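Local structure of fibronectin type III domain-containing protein (6P2K) at residues A2-G14 and L757-R769. The protein is a family 74 glycoside hydrolase that probably cleaves xyloglucan, this part of it being the catalytic region, built of seven-bladed beta-propellers. Sequence-based numbering, arbitrary orientation.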
loop_
_atom_site.group_PDB
_atom_site.type_symbol
_atom_site.label_atom_id
_atom_site.label_comp_id
_atom_site.label_asym_id
_atom_site.label_seq_id
_atom_site.Cartn_x
_atom_site.Cartn_y
_atom_site.Cartn_z
ATOM N N ALA B 2 -14.888 35.796 -39.789
ATOM C CA ALA B 2 -16.002 34.955 -39.366
ATOM C C ALA B 2 -15.644 34.163 -38.111
ATOM O O ALA B 2 -14.668 34.474 -37.430
ATOM C CB ALA B 2 -16.413 34.015 -40.488
ATOM N N ALA B 3 -16.440 33.137 -37.812
ATOM C CA ALA B 3 -16.243 32.325 -36.621
ATOM C C ALA B 3 -16.521 30.865 -36.951
ATOM O O ALA B 3 -16.958 30.524 -38.053
ATOM C CB ALA B 3 -17.139 32.792 -35.467
ATOM N N THR B 4 -16.265 30.001 -35.973
ATOM C CA THR B 4 -16.471 28.568 -36.109
ATOM C C THR B 4 -17.679 28.125 -35.294
ATOM O O THR B 4 -17.982 28.691 -34.240
ATOM C CB THR B 4 -15.237 27.784 -35.653
ATOM O OG1 THR B 4 -15.228 27.700 -34.222
ATOM C CG2 THR B 4 -13.962 28.465 -36.127
ATOM N N VAL B 5 -18.370 27.105 -35.799
ATOM C CA VAL B 5 -19.519 26.508 -35.122
ATOM C C VAL B 5 -19.200 25.097 -34.641
ATOM O O VAL B 5 -19.265 24.808 -33.445
ATOM C CB VAL B 5 -20.770 26.521 -36.027
ATOM C CG1 VAL B 5 -22.021 26.274 -35.199
ATOM C CG2 VAL B 5 -20.866 27.842 -36.774
ATOM N N TRP B 6 -18.856 24.200 -35.561
ATOM C CA TRP B 6 -18.463 22.848 -35.195
ATOM C C TRP B 6 -17.036 22.849 -34.662
ATOM O O TRP B 6 -16.140 23.457 -35.256
ATOM C CB TRP B 6 -18.591 21.913 -36.394
ATOM C CG TRP B 6 -20.009 21.517 -36.674
ATOM C CD1 TRP B 6 -20.878 22.129 -37.527
ATOM C CD2 TRP B 6 -20.720 20.421 -36.091
ATOM N NE1 TRP B 6 -22.090 21.481 -37.513
ATOM C CE2 TRP B 6 -22.018 20.428 -36.639
ATOM C CE3 TRP B 6 -20.387 19.432 -35.160
ATOM C CZ2 TRP B 6 -22.980 19.484 -36.287
ATOM C CZ3 TRP B 6 -21.346 18.499 -34.811
ATOM C CH2 TRP B 6 -22.625 18.531 -35.374
ATOM N N GLN B 7 -16.829 22.163 -33.542
ATOM C CA GLN B 7 -15.573 22.210 -32.807
ATOM C C GLN B 7 -14.912 20.842 -32.846
ATOM O O GLN B 7 -15.486 19.871 -32.322
ATOM C CB GLN B 7 -15.828 22.645 -31.363
ATOM C CG GLN B 7 -14.582 22.801 -30.513
ATOM C CD GLN B 7 -14.868 23.543 -29.216
ATOM O OE1 GLN B 7 -16.008 23.580 -28.746
ATOM N NE2 GLN B 7 -13.833 24.141 -28.634
ATOM N N PRO B 8 -13.728 20.708 -33.441
ATOM C CA PRO B 8 -13.065 19.403 -33.491
ATOM C C PRO B 8 -12.408 19.050 -32.167
ATOM O O PRO B 8 -11.887 19.909 -31.453
ATOM C CB PRO B 8 -12.014 19.585 -34.591
ATOM C CG PRO B 8 -11.672 21.036 -34.529
ATOM C CD PRO B 8 -12.947 21.755 -34.124
ATOM N N LEU B 9 -12.434 17.752 -31.851
ATOM C CA LEU B 9 -11.848 17.210 -30.620
ATOM C C LEU B 9 -11.054 15.964 -31.011
ATOM O O LEU B 9 -11.564 14.844 -30.926
ATOM C CB LEU B 9 -12.940 16.899 -29.580
ATOM C CG LEU B 9 -13.891 18.038 -29.196
ATOM C CD1 LEU B 9 -15.085 17.503 -28.419
ATOM C CD2 LEU B 9 -13.167 19.113 -28.396
ATOM N N ASN B 10 -9.808 16.157 -31.442
ATOM C CA ASN B 10 -9.065 15.085 -32.092
ATOM C C ASN B 10 -7.577 15.207 -31.804
ATOM O O ASN B 10 -7.076 16.317 -31.589
ATOM C CB ASN B 10 -9.308 15.096 -33.606
ATOM C CG ASN B 10 -10.734 14.751 -33.958
ATOM O OD1 ASN B 10 -11.181 13.625 -33.733
ATOM N ND2 ASN B 10 -11.465 15.721 -34.502
ATOM N N PRO B 11 -6.844 14.088 -31.801
ATOM C CA PRO B 11 -5.402 14.141 -31.525
ATOM C C PRO B 11 -4.547 14.477 -32.735
ATOM O O PRO B 11 -3.338 14.685 -32.571
ATOM C CB PRO B 11 -5.098 12.724 -31.025
ATOM C CG PRO B 11 -6.069 11.870 -31.771
ATOM C CD PRO B 11 -7.326 12.701 -31.947
ATOM N N GLY B 12 -5.122 14.534 -33.934
ATOM C CA GLY B 12 -4.357 14.880 -35.118
ATOM C C GLY B 12 -4.125 13.728 -36.075
ATOM O O GLY B 12 -3.643 12.664 -35.673
ATOM N N ALA B 13 -4.464 13.942 -37.349
ATOM C CA ALA B 13 -4.284 12.958 -38.427
ATOM C C ALA B 13 -4.960 11.653 -38.001
ATOM O O ALA B 13 -6.103 11.685 -37.527
ATOM C CB ALA B 13 -2.806 12.856 -38.768
ATOM N N GLY B 14 -4.311 10.501 -38.144
ATOM C CA GLY B 14 -4.900 9.236 -37.757
ATOM C C GLY B 14 -5.442 8.403 -38.896
ATOM O O GLY B 14 -5.962 7.309 -38.643
ATOM N N LEU B 757 -24.016 18.746 -28.926
ATOM C CA LEU B 757 -24.155 17.566 -29.767
ATOM C C LEU B 757 -22.755 17.058 -30.083
ATOM O O LEU B 757 -21.966 17.765 -30.716
ATOM C CB LEU B 757 -24.920 17.892 -31.051
ATOM C CG LEU B 757 -24.940 16.843 -32.165
ATOM C CD1 LEU B 757 -25.645 15.573 -31.707
ATOM C CD2 LEU B 757 -25.612 17.404 -33.407
ATOM N N TYR B 758 -22.439 15.856 -29.615
ATOM C CA TYR B 758 -21.183 15.186 -29.932
ATOM C C TYR B 758 -21.455 14.174 -31.036
ATOM O O TYR B 758 -22.280 13.268 -30.860
ATOM C CB TYR B 758 -20.604 14.478 -28.706
ATOM C CG TYR B 758 -19.944 15.370 -27.676
ATOM C CD1 TYR B 758 -20.671 16.332 -26.983
ATOM C CD2 TYR B 758 -18.597 15.227 -27.370
ATOM C CE1 TYR B 758 -20.067 17.135 -26.026
ATOM C CE2 TYR B 758 -17.985 16.029 -26.420
ATOM C CZ TYR B 758 -18.725 16.979 -25.751
ATOM O OH TYR B 758 -18.128 17.776 -24.800
ATOM N N SER B 759 -20.763 14.321 -32.165
ATOM C CA SER B 759 -20.933 13.416 -33.295
ATOM C C SER B 759 -19.589 12.879 -33.759
ATOM O O SER B 759 -18.629 13.643 -33.922
ATOM C CB SER B 759 -21.668 14.113 -34.454
ATOM O OG SER B 759 -22.807 14.820 -33.999
ATOM N N THR B 760 -19.529 11.567 -33.970
ATOM C CA THR B 760 -18.371 10.924 -34.565
ATOM C C THR B 760 -18.633 10.667 -36.042
ATOM O O THR B 760 -19.780 10.498 -36.466
ATOM C CB THR B 760 -18.053 9.614 -33.852
ATOM O OG1 THR B 760 -19.149 8.702 -34.025
ATOM C CG2 THR B 760 -17.841 9.862 -32.376
ATOM N N THR B 761 -17.560 10.659 -36.825
ATOM C CA THR B 761 -17.659 10.584 -38.272
ATOM C C THR B 761 -16.839 9.414 -38.796
ATOM O O THR B 761 -15.828 9.038 -38.193
ATOM C CB THR B 761 -17.164 11.884 -38.922
ATOM O OG1 THR B 761 -15.775 12.059 -38.621
ATOM C CG2 THR B 761 -17.939 13.080 -38.386
ATOM N N PRO B 762 -17.251 8.817 -39.924
ATOM C CA PRO B 762 -16.500 7.713 -40.535
ATOM C C PRO B 762 -15.318 8.190 -41.377
ATOM O O PRO B 762 -15.197 7.858 -42.556
ATOM C CB PRO B 762 -17.563 7.021 -41.391
ATOM C CG PRO B 762 -18.427 8.148 -41.839
ATOM C CD PRO B 762 -18.495 9.100 -40.665
ATOM N N GLY B 763 -14.447 8.994 -40.774
ATOM C CA GLY B 763 -13.297 9.466 -41.513
ATOM C C GLY B 763 -12.699 10.778 -41.057
ATOM O O GLY B 763 -11.588 11.113 -41.472
ATOM N N ALA B 764 -13.403 11.536 -40.209
ATOM C CA ALA B 764 -12.891 12.822 -39.744
ATOM C C ALA B 764 -12.958 12.960 -38.225
ATOM O O ALA B 764 -12.990 14.084 -37.711
ATOM C CB ALA B 764 -13.641 13.980 -40.408
ATOM N N GLY B 765 -12.991 11.845 -37.496
ATOM C CA GLY B 765 -12.908 11.923 -36.049
ATOM C C GLY B 765 -14.145 12.527 -35.402
ATOM O O GLY B 765 -15.270 12.389 -35.884
ATOM N N LEU B 766 -13.918 13.226 -34.292
ATOM C CA LEU B 766 -14.976 13.665 -33.394
ATOM C C LEU B 766 -15.154 15.174 -33.467
ATOM O O LEU B 766 -14.175 15.927 -33.472
ATOM C CB LEU B 766 -14.657 13.252 -31.956
ATOM C CG LEU B 766 -15.511 13.844 -30.837
ATOM C CD1 LEU B 766 -16.942 13.329 -30.918
ATOM C CD2 LEU B 766 -14.888 13.521 -29.486
ATOM N N TRP B 767 -16.413 15.607 -33.519
ATOM C CA TRP B 767 -16.772 17.017 -33.541
ATOM C C TRP B 767 -17.932 17.245 -32.585
ATOM O O TRP B 767 -18.742 16.344 -32.349
ATOM C CB TRP B 767 -17.172 17.478 -34.951
ATOM C CG TRP B 767 -16.098 17.299 -35.972
ATOM C CD1 TRP B 767 -15.684 16.127 -36.532
ATOM C CD2 TRP B 767 -15.300 18.330 -36.562
ATOM N NE1 TRP B 767 -14.674 16.363 -37.431
ATOM C CE2 TRP B 767 -14.419 17.708 -37.468
ATOM C CE3 TRP B 767 -15.242 19.720 -36.409
ATOM C CZ2 TRP B 767 -13.494 18.429 -38.223
ATOM C CZ3 TRP B 767 -14.324 20.431 -37.155
ATOM C CH2 TRP B 767 -13.464 19.785 -38.053
ATOM N N ARG B 768 -18.018 18.461 -32.047
ATOM C CA ARG B 768 -19.124 18.827 -31.177
ATOM C C ARG B 768 -19.650 20.208 -31.542
ATOM O O ARG B 768 -18.919 21.067 -32.044
ATOM C CB ARG B 768 -18.727 18.781 -29.695
ATOM C CG ARG B 768 -18.065 20.036 -29.172
ATOM C CD ARG B 768 -17.930 19.983 -27.662
ATOM N NE ARG B 768 -17.427 21.240 -27.127
ATOM C CZ ARG B 768 -17.262 21.491 -25.832
ATOM N NH1 ARG B 768 -17.558 20.564 -24.930
ATOM N NH2 ARG B 768 -16.800 22.672 -25.441
ATOM N N ARG B 769 -20.939 20.406 -31.279
ATOM C CA ARG B 769 -21.643 21.629 -31.627
ATOM C C ARG B 769 -22.538 22.032 -30.469
ATOM O O ARG B 769 -23.181 21.182 -29.847
ATOM C CB ARG B 769 -22.484 21.441 -32.900
ATOM C CG ARG B 769 -23.141 22.714 -33.413
ATOM C CD ARG B 769 -24.170 22.421 -34.489
ATOM N NE ARG B 769 -24.611 23.635 -35.170
ATOM C CZ ARG B 769 -25.565 24.441 -34.715
ATOM N NH1 ARG B 769 -26.179 24.161 -33.574
ATOM N NH2 ARG B 769 -25.904 25.524 -35.397
#
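Gln7 and Arg768 form an antiparallel hydrogen-bonded pair: Gln7 N donates to Arg768 O (2.8 Å), and Arg768 N returns a bond to Gln7 O. Leu9 N continues the pairing to Leu766 O. At Asn10 the side chain, not the backbone, makes the bond: OD1 offers an in-plane lone pair to Leu766 N (2.8 Å, N-H...O angle 171°), while ND2 reaches Leu766 O only weakly. An amide suits this place because it can mimic a backbone peptide; Gly765 suits its own, since a CB there would collide with Asn10 OD1.

The extended side chains of Gln7 and Arg768 run side by side. Arg768 NE donates to Gln7 OE1 from above the amide plane (3.2 Å), and Arg768 NH1 bonds to Tyr758 OH and pairs with Asp751.

Apolar contacts fill the rest. Arg769 CB sits 3.5 Å from the centroid of the six-membered ring of Trp6, a CH-pi contact over the face; CG anti to the backbone N (chi1 -174°) lets the extended chain carry CD along the indole, while NH2 forms a salt bridge with Asp736. Trp6 CH2 meets Leu757 CD2, and Trp6 NE1 hydrogen-bonds to Ile734 O. Were Trp6 replaced by an alanine, Arg769 CB and Leu757 CD2 would probably border a gap and Ile734 O lose its donor. Pro8 CB lies 3.6 Å from the centroid of the six-membered ring of Trp767, rigid ring on flat indole. Leu9 CD1 touches Tyr758 CE2 and Arg768 CD.

Strand 7-8 thus forms one edge of an antiparallel sheet with 765-770, 754-761 and 745-751, the strand near this chain's start beside the hairpin near its end, the "Velcro" closure familiar from beta-propellers; strand 403-409 packs against Tyr758 and Leu766.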